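Local structure of beta-hydroxyacyl-(Acyl-carrier-protein) dehydratase FabA/FabZ (6QSR) at residues B[52-57]-B[87-92]; B[112-117]-B[157-162]; B[126-131]-B[146-151]. The protein forms, with a partner subunit, the dehydratase heterocomplex of aryl polyene pigment biosynthesis and probably acts on 3-hydroxyacyl chains carried by acyl carrier protein. All blocks are in the same frame, centred on the assembly; numbering follows the deposited sequence.

Contact 1: B[52-57]-B[87-92]; sequences VHCQVT and IGVWSG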
ATOM      1  N   VAL B  52      14.458   9.772  -4.829  1.00 20.16           N
ATOM      2  CA  VAL B  52      14.237   9.925  -3.398  1.00 19.55           C
ATOM      3  C   VAL B  52      14.732   8.687  -2.651  1.00 19.65           C
ATOM      4  O   VAL B  52      14.529   7.550  -3.109  1.00 19.65           O
ATOM      5  CB  VAL B  52      12.750  10.255  -3.062  1.00 17.94           C
ATOM      6  CG1 VAL B  52      11.795   9.192  -3.603  1.00 20.76           C
ATOM      7  CG2 VAL B  52      12.552  10.437  -1.562  1.00 17.79           C
ATOM      8  N   HIS B  53      15.407   8.931  -1.529  1.00 20.32           N
ATOM      9  CA  HIS B  53      15.886   7.894  -0.620  1.00 20.73           C
ATOM     10  C   HIS B  53      15.349   8.205   0.777  1.00 20.59           C
ATOM     11  O   HIS B  53      15.620   9.283   1.338  1.00 19.98           O
ATOM     12  CB  HIS B  53      17.411   7.888  -0.604  1.00 19.50           C
ATOM     13  CG  HIS B  53      18.027   6.834   0.272  1.00 18.71           C
ATOM     14  ND1 HIS B  53      19.392   6.700   0.394  1.00 19.61           N
ATOM     15  CD2 HIS B  53      17.487   5.866   1.052  1.00 17.65           C
ATOM     16  CE1 HIS B  53      19.666   5.708   1.223  1.00 16.60           C
ATOM     17  NE2 HIS B  53      18.529   5.181   1.630  1.00 17.92           N
ATOM     18  N   CYS B  54      14.595   7.246   1.319  1.00 20.97           N
ATOM     19  CA  CYS B  54      14.054   7.303   2.671  1.00 20.71           C
ATOM     20  C   CYS B  54      14.387   6.015   3.405  1.00 20.32           C
ATOM     21  O   CYS B  54      14.701   4.986   2.791  1.00 20.69           O
ATOM     22  CB  CYS B  54      12.534   7.477   2.655  1.00 20.57           C
ATOM     23  SG  CYS B  54      11.965   9.069   2.039  1.00 24.63           S
ATOM     24  N   GLN B  55      14.273   6.075   4.723  1.00 18.22           N
ATOM     25  CA  GLN B  55      14.696   4.994   5.579  1.00 19.35           C
ATOM     26  C   GLN B  55      13.672   4.712   6.665  1.00 19.95           C
ATOM     27  O   GLN B  55      12.960   5.611   7.120  1.00 20.24           O
ATOM     28  CB  GLN B  55      16.056   5.340   6.195  1.00 21.29           C
ATOM     29  CG  GLN B  55      16.833   4.144   6.697  1.00 23.32           C
ATOM     30  CD  GLN B  55      18.271   4.490   7.048  1.00 24.80           C
ATOM     31  OE1 GLN B  55      18.525   5.148   8.049  1.00 27.73           O
ATOM     32  NE2 GLN B  55      19.219   4.027   6.234  1.00 24.48           N
ATOM     33  N   VAL B  56      13.596   3.447   7.066  1.00 20.47           N
ATOM     34  CA  VAL B  56      12.721   3.035   8.153  1.00 20.24           C
ATOM     35  C   VAL B  56      13.225   1.733   8.751  1.00 20.89           C
ATOM     36  O   VAL B  56      13.780   0.901   8.033  1.00 21.98           O
ATOM     37  CB  VAL B  56      11.260   2.894   7.668  1.00 19.81           C
ATOM     38  CG1 VAL B  56      11.095   1.740   6.681  1.00 20.34           C
ATOM     39  CG2 VAL B  56      10.315   2.744   8.855  1.00 20.27           C
ATOM     40  N   THR B  57      13.024   1.559  10.055  1.00 21.16           N
ATOM     41  CA  THR B  57      13.534   0.385  10.769  1.00 22.30           C
ATOM     42  C   THR B  57      12.357  -0.472  11.250  1.00 21.27           C
ATOM     43  O   THR B  57      11.363   0.048  11.750  1.00 23.31           O
ATOM     44  CB  THR B  57      14.480   0.810  11.922  1.00 24.08           C
ATOM     45  OG1 THR B  57      15.573   1.555  11.375  1.00 25.20           O
ATOM     46  CG2 THR B  57      15.043  -0.397  12.682  1.00 23.62           C
ATOM     47  N   ILE B  87       7.540   8.121  -2.657  1.00 17.92           N
ATOM     48  CA  ILE B  87       7.132   8.939  -3.796  1.00 18.43           C
ATOM     49  C   ILE B  87       6.415  10.183  -3.267  1.00 20.13           C
ATOM     50  O   ILE B  87       6.614  11.292  -3.782  1.00 21.77           O
ATOM     51  CB  ILE B  87       6.222   8.159  -4.791  1.00 17.72           C
ATOM     52  CG1 ILE B  87       6.983   6.995  -5.441  1.00 16.85           C
ATOM     53  CG2 ILE B  87       5.686   9.092  -5.880  1.00 19.87           C
ATOM     54  CD1 ILE B  87       6.076   5.943  -6.054  1.00 16.74           C
ATOM     55  N   GLY B  88       5.578   9.988  -2.248  1.00 19.58           N
ATOM     56  CA  GLY B  88       4.929  11.086  -1.530  1.00 19.25           C
ATOM     57  C   GLY B  88       5.885  12.113  -0.945  1.00 20.33           C
ATOM     58  O   GLY B  88       5.626  13.320  -1.027  1.00 22.27           O
ATOM     59  N   VAL B  89       6.987  11.635  -0.365  1.00 20.19           N
ATOM     60  CA  VAL B  89       8.039  12.502   0.171  1.00 20.69           C
ATOM     61  C   VAL B  89       8.681  13.307  -0.966  1.00 20.36           C
ATOM     62  O   VAL B  89       8.861  14.520  -0.836  1.00 21.65           O
ATOM     63  CB  VAL B  89       9.111  11.695   0.944  1.00 20.07           C
ATOM     64  CG1 VAL B  89      10.341  12.546   1.256  1.00 19.17           C
ATOM     65  CG2 VAL B  89       8.525  11.112   2.232  1.00 19.34           C
ATOM     66  N   TRP B  90       9.021  12.631  -2.067  1.00 19.02           N
ATOM     67  CA  TRP B  90       9.528  13.298  -3.269  1.00 21.12           C
ATOM     68  C   TRP B  90       8.663  14.484  -3.701  1.00 22.41           C
ATOM     69  O   TRP B  90       9.178  15.595  -3.854  1.00 22.24           O
ATOM     70  CB  TRP B  90       9.691  12.308  -4.427  1.00 21.83           C
ATOM     71  CG  TRP B  90      10.278  12.918  -5.657  1.00 22.83           C
ATOM     72  CD1 TRP B  90      11.603  13.035  -5.963  1.00 22.52           C
ATOM     73  CD2 TRP B  90       9.560  13.496  -6.747  1.00 24.71           C
ATOM     74  NE1 TRP B  90      11.751  13.640  -7.182  1.00 24.97           N
ATOM     75  CE2 TRP B  90      10.511  13.945  -7.682  1.00 25.37           C
ATOM     76  CE3 TRP B  90       8.198  13.698  -7.015  1.00 27.02           C
ATOM     77  CZ2 TRP B  90      10.147  14.582  -8.874  1.00 28.83           C
ATOM     78  CZ3 TRP B  90       7.834  14.318  -8.205  1.00 29.38           C
ATOM     79  CH2 TRP B  90       8.805  14.761  -9.116  1.00 29.29           C
ATOM     80  N   SER B  91       7.360  14.256  -3.881  1.00 23.92           N
ATOM     81  CA  SER B  91       6.472  15.321  -4.346  1.00 26.67           C
ATOM     82  C   SER B  91       6.294  16.402  -3.287  1.00 24.62           C
ATOM     83  O   SER B  91       6.245  17.585  -3.622  1.00 24.62           O
ATOM     84  CB  SER B  91       5.114  14.779  -4.799  1.00 33.44           C
ATOM     85  OG  SER B  91       4.504  14.018  -3.781  1.00 39.89           O
ATOM     86  N   GLY B  92       6.232  16.000  -2.018  1.00 23.34           N
ATOM     87  CA  GLY B  92       6.155  16.945  -0.904  1.00 25.14           C
ATOM     88  C   GLY B  92       7.327  17.904  -0.807  1.00 25.35           C
ATOM     89  O   GLY B  92       7.127  19.108  -0.615  1.00 25.59           O
TER
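Val52 has its first torsion at 57°, which lodges CG1 between the backbone N and the carbonyl carbon, flanked by both, and sends CG2 anti to N. Trp90 sets CG anti to its own backbone N (chi1 -177°), which puts the CD1 edge of the indole beside Val52. As a result Val52 CG1 sits 3.8 Å from Trp90 CB, and Val52 CB lies 4.2 Å from Trp90 CD1, at the edge of the indole and near its plane, not over a face. The other branch, Val52 CG2, comes to 4.2 Å from Val89 CG1, the two side chains crossing at about a right angle. Two residues on, on the same face of the strand, Cys54 points SG at the fork of Val89, 3.9 Å from CG1 and 4.0 Å from CG2. This is the hotdog arrangement, a long central helix (79-97) wrapped by a curved antiparallel sheet. The strand and helix segments run at 123° to each other, with axes 8.2 Å apart at closest approach. The layer between them is apolar and all five touching residues are buried. The indole has further partners: Phe143 meets it edge-to-face, and NE1, next to CD1, makes a weak hydrogen bond to Ser48 O. The backbones of Val52 and Cys54 hydrogen-bond with Met131 and Ile129 of strand 126-133.

Contact 2: B[112-117]-B[157-162]; sequences RAVRCQ and GRLNTY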
ATOM      1  N   ARG B 112       3.314  -2.753 -10.375  1.00 15.77           N
ATOM      2  CA  ARG B 112       3.687  -3.714 -11.391  1.00 17.57           C
ATOM      3  C   ARG B 112       4.962  -4.400 -10.959  1.00 17.21           C
ATOM      4  O   ARG B 112       5.929  -3.723 -10.609  1.00 15.92           O
ATOM      5  CB  ARG B 112       3.940  -3.008 -12.725  1.00 21.11           C
ATOM      6  CG  ARG B 112       2.678  -2.526 -13.412  1.00 26.54           C
ATOM      7  CD  ARG B 112       2.991  -1.738 -14.682  1.00 34.41           C
ATOM      8  NE  ARG B 112       3.238  -2.631 -15.818  1.00 43.88           N
ATOM      9  CZ  ARG B 112       3.997  -2.350 -16.882  1.00 48.63           C
ATOM     10  NH1 ARG B 112       4.630  -1.179 -17.014  1.00 52.68           N
ATOM     11  NH2 ARG B 112       4.128  -3.265 -17.840  1.00 47.22           N
ATOM     12  N   ALA B 113       4.938  -5.733 -10.977  1.00 17.10           N
ATOM     13  CA  ALA B 113       6.079  -6.580 -10.630  1.00 17.84           C
ATOM     14  C   ALA B 113       6.807  -6.128  -9.357  1.00 17.20           C
ATOM     15  O   ALA B 113       8.034  -5.948  -9.312  1.00 17.32           O
ATOM     16  CB  ALA B 113       7.009  -6.704 -11.818  1.00 19.94           C
ATOM     17  N   VAL B 114       6.014  -5.933  -8.309  1.00 16.77           N
ATOM     18  CA  VAL B 114       6.566  -5.658  -6.991  1.00 16.02           C
ATOM     19  C   VAL B 114       6.973  -7.016  -6.417  1.00 17.65           C
ATOM     20  O   VAL B 114       6.159  -7.727  -5.853  1.00 20.71           O
ATOM     21  CB  VAL B 114       5.585  -4.865  -6.107  1.00 15.12           C
ATOM     22  CG1 VAL B 114       6.229  -4.540  -4.766  1.00 15.68           C
ATOM     23  CG2 VAL B 114       5.157  -3.597  -6.839  1.00 14.89           C
ATOM     24  N   ARG B 115       8.245  -7.373  -6.608  1.00 20.09           N
ATOM     25  CA  ARG B 115       8.752  -8.706  -6.286  1.00 19.77           C
ATOM     26  C   ARG B 115       9.668  -8.642  -5.070  1.00 19.28           C
ATOM     27  O   ARG B 115      10.595  -7.839  -5.037  1.00 18.64           O
ATOM     28  CB  ARG B 115       9.491  -9.290  -7.495  1.00 20.76           C
ATOM     29  CG  ARG B 115       8.599  -9.385  -8.724  1.00 23.97           C
ATOM     30  CD  ARG B 115       9.079 -10.415  -9.714  1.00 28.28           C
ATOM     31  NE  ARG B 115       8.104 -10.582 -10.796  1.00 28.69           N
ATOM     32  CZ  ARG B 115       8.257 -10.190 -12.061  1.00 27.27           C
ATOM     33  NH1 ARG B 115       9.375  -9.593 -12.488  1.00 28.37           N
ATOM     34  NH2 ARG B 115       7.274 -10.417 -12.926  1.00 25.84           N
ATOM     35  N   CYS B 116       9.380  -9.495  -4.088  1.00 21.61           N
ATOM     36  CA  CYS B 116      10.086  -9.508  -2.811  0.50 22.06           C
ATOM     37  C   CYS B 116      10.906 -10.794  -2.705  1.00 22.39           C
ATOM     38  O   CYS B 116      10.408 -11.868  -3.008  1.00 24.31           O
ATOM     39  CB  CYS B 116       9.065  -9.404  -1.669  0.50 21.50           C
ATOM     40  SG  CYS B 116       9.708  -8.782  -0.099  0.50 22.93           S
ATOM     41  N   GLN B 117      12.153 -10.666  -2.258  1.00 22.58           N
ATOM     42  CA  GLN B 117      13.028 -11.818  -2.055  1.00 24.30           C
ATOM     43  C   GLN B 117      12.684 -12.582  -0.772  1.00 24.97           C
ATOM     44  O   GLN B 117      13.095 -13.732  -0.614  1.00 26.90           O
ATOM     45  CB  GLN B 117      14.487 -11.361  -1.989  1.00 25.38           C
ATOM     46  CG  GLN B 117      14.984 -10.694  -3.262  1.00 27.32           C
ATOM     47  CD  GLN B 117      14.982 -11.629  -4.450  1.00 30.70           C
ATOM     48  OE1 GLN B 117      15.094 -12.844  -4.298  1.00 32.40           O
ATOM     49  NE2 GLN B 117      14.858 -11.068  -5.642  1.00 31.51           N
ATOM     50  N   GLY B 157      10.320  -2.938  -8.051  1.00 19.50           N
ATOM     51  CA  GLY B 157       8.951  -2.659  -8.472  1.00 18.34           C
ATOM     52  C   GLY B 157       8.765  -1.359  -9.226  1.00 20.35           C
ATOM     53  O   GLY B 157       9.664  -0.508  -9.234  1.00 20.73           O
ATOM     54  N   ARG B 158       7.594  -1.215  -9.860  1.00 20.95           N
ATOM     55  CA  ARG B 158       7.137   0.065 -10.410  1.00 20.98           C
ATOM     56  C   ARG B 158       5.787   0.425  -9.815  1.00 20.33           C
ATOM     57  O   ARG B 158       4.909  -0.439  -9.685  1.00 20.56           O
ATOM     58  CB  ARG B 158       7.017   0.022 -11.930  1.00 24.85           C
ATOM     59  CG  ARG B 158       8.351  -0.022 -12.646  1.00 28.96           C
ATOM     60  CD  ARG B 158       8.180   0.235 -14.134  1.00 32.26           C
ATOM     61  NE  ARG B 158       9.462   0.182 -14.827  1.00 36.35           N
ATOM     62  CZ  ARG B 158       9.624   0.322 -16.142  1.00 38.87           C
ATOM     63  NH1 ARG B 158       8.575   0.518 -16.943  1.00 37.51           N
ATOM     64  NH2 ARG B 158      10.848   0.259 -16.658  1.00 43.50           N
ATOM     65  N   LEU B 159       5.636   1.701  -9.451  1.00 19.30           N
ATOM     66  CA  LEU B 159       4.407   2.239  -8.864  1.00 18.24           C
ATOM     67  C   LEU B 159       3.879   3.427  -9.663  1.00 19.09           C
ATOM     68  O   LEU B 159       4.660   4.225 -10.188  1.00 17.70           O
ATOM     69  CB  LEU B 159       4.657   2.705  -7.418  1.00 19.34           C
ATOM     70  CG  LEU B 159       4.503   1.660  -6.320  1.00 21.29           C
ATOM     71  CD1 LEU B 159       5.582   0.606  -6.460  1.00 24.85           C
ATOM     72  CD2 LEU B 159       4.584   2.296  -4.946  1.00 20.98           C
ATOM     73  N   ASN B 160       2.550   3.547  -9.713  1.00 21.52           N
ATOM     74  CA  ASN B 160       1.873   4.715 -10.276  1.00 23.98           C
ATOM     75  C   ASN B 160       1.027   5.377  -9.194  1.00 23.17           C
ATOM     76  O   ASN B 160       0.298   4.698  -8.468  1.00 20.29           O
ATOM     77  CB  ASN B 160       1.002   4.312 -11.469  1.00 27.62           C
ATOM     78  CG  ASN B 160       1.824   3.846 -12.657  1.00 31.45           C
ATOM     79  OD1 ASN B 160       2.853   4.429 -12.981  1.00 35.90           O
ATOM     80  ND2 ASN B 160       1.370   2.789 -13.311  1.00 37.46           N
ATOM     81  N   THR B 161       1.129   6.702  -9.098  1.00 24.96           N
ATOM     82  CA  THR B 161       0.462   7.483  -8.054  1.00 25.87           C
ATOM     83  C   THR B 161      -0.352   8.633  -8.637  1.00 27.22           C
ATOM     84  O   THR B 161      -0.198   8.988  -9.802  1.00 26.59           O
ATOM     85  CB  THR B 161       1.491   8.074  -7.083  1.00 28.65           C
ATOM     86  OG1 THR B 161       2.502   8.758  -7.831  1.00 30.11           O
ATOM     87  CG2 THR B 161       2.121   6.969  -6.230  1.00 31.23           C
ATOM     88  N   TYR B 162      -1.208   9.208  -7.798  1.00 31.26           N
ATOM     89  CA  TYR B 162      -2.155  10.249  -8.200  1.00 35.56           C
ATOM     90  C   TYR B 162      -2.405  11.134  -6.987  1.00 33.91           C
ATOM     91  O   TYR B 162      -2.621  10.632  -5.880  1.00 28.84           O
ATOM     92  CB  TYR B 162      -3.432   9.572  -8.711  1.00 41.38           C
ATOM     93  CG  TYR B 162      -4.654  10.427  -9.025  1.00 47.60           C
ATOM     94  CD1 TYR B 162      -4.551  11.686  -9.627  1.00 48.44           C
ATOM     95  CD2 TYR B 162      -5.937   9.920  -8.782  1.00 51.34           C
ATOM     96  CE1 TYR B 162      -5.692  12.430  -9.927  1.00 49.01           C
ATOM     97  CE2 TYR B 162      -7.075  10.648  -9.081  1.00 53.79           C
ATOM     98  CZ  TYR B 162      -6.954  11.895  -9.657  1.00 54.72           C
ATOM     99  OH  TYR B 162      -8.106  12.596  -9.939  1.00 60.90           O
TER
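Arg158 O is gripped by one donor across the strands, Arg112 N, at 2.9 Å; the donor lies in the carbonyl plane and the N-H...O angle is 149°. The return bond, Arg158 N to Arg112 O, is longer at 3.1 Å but straighter, at 167°, and together they close an antiparallel hydrogen-bonded pair. Beyond it the ladder is broken by a beta bulge: Ala113 takes up a left-handed backbone (phi 45°), and the next backbone bonding is between Arg115 and Thr156, so three steps on one strand match two on the other. Gly157 faces this kink. With no side chain, its CA lies only 4.1 Å from Val114 CA, and it makes a CA-H...O contact of 3.5 Å to Ala113 O. Residues 112-116 border the partner in this hotdog sheet: Arg112, Val114 and Arg115 pair with an antiparallel strand of the neighbouring subunit, so the sheet continues through the heterodimer. Ala113 CB lies 3.7 Å above one face of the Arg115 guanidinium, over its centre, and Arg115 NH2 forms a salt bridge with Glu66 of that subunit. Toward the central helix, Val114 CG2 meets Leu159 CD1 at 4.2 Å, and both side chains touch Met83. On the face carrying Arg112 and Arg158, their two NH1 atoms stand 4.3 Å apart, like charges that probably repel; Arg158 NE has a long, weak ion pair with Glu144.

Contact 3: B[126-131]-B[146-151]; sequences VLDIQM and EISCYG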
ATOM      1  N   VAL B 126      17.000  -2.479   9.033  1.00 21.60           N
ATOM      2  CA  VAL B 126      17.018  -1.090   8.587  1.00 21.58           C
ATOM      3  C   VAL B 126      16.774  -1.101   7.084  1.00 19.28           C
ATOM      4  O   VAL B 126      17.585  -1.624   6.325  1.00 20.06           O
ATOM      5  CB  VAL B 126      18.349  -0.405   8.952  1.00 22.30           C
ATOM      6  CG1 VAL B 126      18.369   1.047   8.483  1.00 23.42           C
ATOM      7  CG2 VAL B 126      18.548  -0.480  10.456  1.00 23.43           C
ATOM      8  N   LEU B 127      15.623  -0.568   6.667  1.00 18.94           N
ATOM      9  CA  LEU B 127      15.196  -0.620   5.269  1.00 19.05           C
ATOM     10  C   LEU B 127      15.459   0.696   4.537  1.00 17.96           C
ATOM     11  O   LEU B 127      15.062   1.761   5.004  1.00 19.62           O
ATOM     12  CB  LEU B 127      13.702  -0.984   5.195  1.00 18.70           C
ATOM     13  CG  LEU B 127      13.351  -2.371   5.754  1.00 18.46           C
ATOM     14  CD1 LEU B 127      11.880  -2.647   5.531  1.00 20.15           C
ATOM     15  CD2 LEU B 127      14.199  -3.475   5.126  1.00 19.46           C
ATOM     16  N   ASP B 128      16.131   0.610   3.393  1.00 17.90           N
ATOM     17  CA  ASP B 128      16.365   1.770   2.517  1.00 19.34           C
ATOM     18  C   ASP B 128      15.395   1.712   1.355  1.00 18.90           C
ATOM     19  O   ASP B 128      15.424   0.764   0.567  1.00 19.72           O
ATOM     20  CB  ASP B 128      17.804   1.793   1.997  1.00 21.97           C
ATOM     21  CG  ASP B 128      18.802   2.141   3.082  1.00 23.62           C
ATOM     22  OD1 ASP B 128      18.646   3.208   3.715  1.00 23.51           O
ATOM     23  OD2 ASP B 128      19.736   1.341   3.307  1.00 25.51           O
ATOM     24  N   ILE B 129      14.528   2.721   1.259  1.00 18.40           N
ATOM     25  CA  ILE B 129      13.552   2.800   0.179  1.00 18.55           C
ATOM     26  C   ILE B 129      14.029   3.860  -0.824  1.00 18.99           C
ATOM     27  O   ILE B 129      14.108   5.044  -0.498  1.00 19.72           O
ATOM     28  CB  ILE B 129      12.139   3.098   0.721  1.00 19.78           C
ATOM     29  CG1 ILE B 129      11.701   1.998   1.710  1.00 22.27           C
ATOM     30  CG2 ILE B 129      11.129   3.164  -0.415  1.00 20.34           C
ATOM     31  CD1 ILE B 129      12.050   2.273   3.151  1.00 23.80           C
ATOM     32  N   GLN B 130      14.371   3.417  -2.033  1.00 19.80           N
ATOM     33  CA  GLN B 130      14.967   4.289  -3.062  1.00 21.80           C
ATOM     34  C   GLN B 130      14.110   4.244  -4.323  1.00 22.85           C
ATOM     35  O   GLN B 130      13.994   3.186  -4.952  1.00 25.75           O
ATOM     36  CB  GLN B 130      16.407   3.856  -3.355  1.00 24.38           C
ATOM     37  CG  GLN B 130      17.384   4.243  -2.252  1.00 27.87           C
ATOM     38  CD  GLN B 130      18.820   3.831  -2.542  1.00 33.97           C
ATOM     39  OE1 GLN B 130      19.554   4.532  -3.248  1.00 41.22           O
ATOM     40  NE2 GLN B 130      19.236   2.701  -1.977  1.00 32.99           N
ATOM     41  N   MET B 131      13.495   5.379  -4.667  1.00 23.73           N
ATOM     42  CA  MET B 131      12.610   5.492  -5.841  1.00 23.08           C
ATOM     43  C   MET B 131      13.229   6.408  -6.913  1.00 24.28           C
ATOM     44  O   MET B 131      13.787   7.461  -6.586  1.00 23.60           O
ATOM     45  CB  MET B 131      11.226   6.024  -5.441  1.00 23.31           C
ATOM     46  CG  MET B 131      10.541   5.292  -4.282  1.00 25.45           C
ATOM     47  SD  MET B 131      10.328   3.534  -4.622  1.00 29.08           S
ATOM     48  CE  MET B 131       9.003   3.554  -5.834  1.00 24.27           C
ATOM     49  N   GLU B 146      13.223   0.411  -5.351  1.00 26.57           N
ATOM     50  CA  GLU B 146      13.996  -0.648  -4.731  1.00 27.31           C
ATOM     51  C   GLU B 146      13.982  -0.484  -3.205  1.00 24.91           C
ATOM     52  O   GLU B 146      14.188   0.628  -2.699  1.00 24.96           O
ATOM     53  CB  GLU B 146      15.415  -0.593  -5.287  1.00 32.77           C
ATOM     54  CG  GLU B 146      16.437  -1.514  -4.651  1.00 39.17           C
ATOM     55  CD  GLU B 146      17.838  -1.148  -5.097  1.00 46.17           C
ATOM     56  OE1 GLU B 146      18.605  -0.615  -4.263  1.00 50.52           O
ATOM     57  OE2 GLU B 146      18.153  -1.360  -6.290  1.00 46.07           O
ATOM     58  N   ILE B 147      13.698  -1.579  -2.493  1.00 22.71           N
ATOM     59  CA  ILE B 147      13.945  -1.674  -1.053  1.00 21.00           C
ATOM     60  C   ILE B 147      15.173  -2.557  -0.847  1.00 20.09           C
ATOM     61  O   ILE B 147      15.228  -3.684  -1.346  1.00 18.67           O
ATOM     62  CB  ILE B 147      12.737  -2.217  -0.263  1.00 21.57           C
ATOM     63  CG1 ILE B 147      11.499  -1.367  -0.564  1.00 20.72           C
ATOM     64  CG2 ILE B 147      13.018  -2.212   1.244  1.00 21.71           C
ATOM     65  CD1 ILE B 147      10.283  -1.699   0.264  1.00 19.10           C
ATOM     66  N   SER B 148      16.141  -2.027  -0.105  1.00 19.34           N
ATOM     67  CA  SER B 148      17.368  -2.734   0.230  1.00 19.18           C
ATOM     68  C   SER B 148      17.651  -2.666   1.731  1.00 18.99           C
ATOM     69  O   SER B 148      17.100  -1.820   2.454  1.00 17.38           O
ATOM     70  CB  SER B 148      18.536  -2.159  -0.574  1.00 20.25           C
ATOM     71  OG  SER B 148      18.805  -0.816  -0.210  1.00 21.39           O
ATOM     72  N   CYS B 149      18.495  -3.586   2.192  1.00 19.02           N
ATOM     73  CA  CYS B 149      18.940  -3.630   3.578  1.00 18.79           C
ATOM     74  C   CYS B 149      20.440  -3.857   3.556  1.00 17.98           C
ATOM     75  O   CYS B 149      20.892  -4.914   3.105  1.00 19.20           O
ATOM     76  CB  CYS B 149      18.242  -4.752   4.355  1.00 20.04           C
ATOM     77  SG  CYS B 149      18.813  -4.865   6.069  1.00 23.74           S
ATOM     78  N   TYR B 150      21.192  -2.859   4.026  1.00 17.42           N
ATOM     79  CA  TYR B 150      22.673  -2.836   3.917  1.00 20.48           C
ATOM     80  C   TYR B 150      23.198  -3.234   2.523  1.00 21.72           C
ATOM     81  O   TYR B 150      24.106  -4.068   2.378  1.00 22.42           O
ATOM     82  CB  TYR B 150      23.295  -3.665   5.051  1.00 24.12           C
ATOM     83  CG  TYR B 150      23.336  -2.923   6.367  1.00 28.94           C
ATOM     84  CD1 TYR B 150      24.411  -2.091   6.676  1.00 31.09           C
ATOM     85  CD2 TYR B 150      22.299  -3.034   7.297  1.00 32.40           C
ATOM     86  CE1 TYR B 150      24.461  -1.395   7.875  1.00 32.86           C
ATOM     87  CE2 TYR B 150      22.338  -2.338   8.502  1.00 34.48           C
ATOM     88  CZ  TYR B 150      23.425  -1.521   8.784  1.00 36.52           C
ATOM     89  OH  TYR B 150      23.490  -0.826   9.971  1.00 39.24           O
ATOM     90  N   GLY B 151      22.601  -2.634   1.495  1.00 23.72           N
ATOM     91  CA  GLY B 151      22.999  -2.869   0.107  1.00 26.31           C
ATOM     92  C   GLY B 151      22.410  -4.094  -0.578  1.00 24.57           C
ATOM     93  O   GLY B 151      22.503  -4.208  -1.798  1.00 23.39           O
TER
HETATM   94  O   HOH W   1      20.028  -0.601   5.436  1.00 26.36           O
HETATM   95  O   HOH W   2      20.672  -0.664   1.740  1.00 20.46           O
HETATM   96  O   HOH W   3      17.168   0.759  -1.747  1.00 30.79           O
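Two neighbouring strands of the hotdog sheet, 126-131 and 146-149, run antiparallel here at 152°, and four backbone hydrogen bonds hold them in register. Asp128 pairs with Ser148: Asp128 N reaches Ser148 O at 2.8 Å, almost straight at 174° and nearly along the C=O axis, while Ser148 N returns to Asp128 O. Gln130 pairs with Glu146, Gln130 N donating to Glu146 O at 2.9 Å and Glu146 N to Gln130 O on a more bent path of 149°. Between these, Ile129 and Ile147 form the non-hydrogen-bonded pair. Their side chains lie side by side, CG1 to CG1 at 4.1 Å, on the face turned to helix 79-97, where Ile129 touches Ala86 and Ile147 touches Ala79.

The opposite face, with Asp128, Gln130, Glu146 and Ser148, is polar and hydrated. The Asp128 carboxylate receives four donors. OD1 takes His53 NE2 and Gln55 NE2 from the adjoining strand, and OD2 takes a proton from water 1 and another from water 2; such a shell probably stabilises the charged form. Water 1 also donates to Val126 O and accepts Tyr150 N at 2.9 Å, so it bridges the strands where strand 146-149 ends. Water 2 accepts the next amide, Gly151 N, at 2.8 Å. Gln130 NE2 gives a hydrogen to water 3. That same water also approaches Asp128 O, although it has more acceptors around it than protons. Ser148, its OG held between its own backbone N and carbonyl carbon, places this hydroxyl between two of the waters: OG is 2.7 Å from water 2 and 2.7 Å from water 3.

Overall arrangement
All three contacts belong to one hotdog domain: contact 1 sets the central helix against the sheet, and contacts 2 and 3 join strands within it. Contacts 1 and 3, centred 11 Å apart, are joined by the pairing of strands 51-57 and 126-133, with Val56 O and Leu127 N 2.7 Å apart in a probable hydrogen bond. Contact 1 meets contact 2 through the helix, where Ile87 CD1 packs 3.8 Å from Leu159 CB. Contact 3 is nested within the chain loop closed by contact 2; their nearest atoms are about 5 Å apart. Contact 2 alone touches the partner subunit. The sodium, at Asp29, Leu32 and His34, lies about 9 Å from the Val89 side chain.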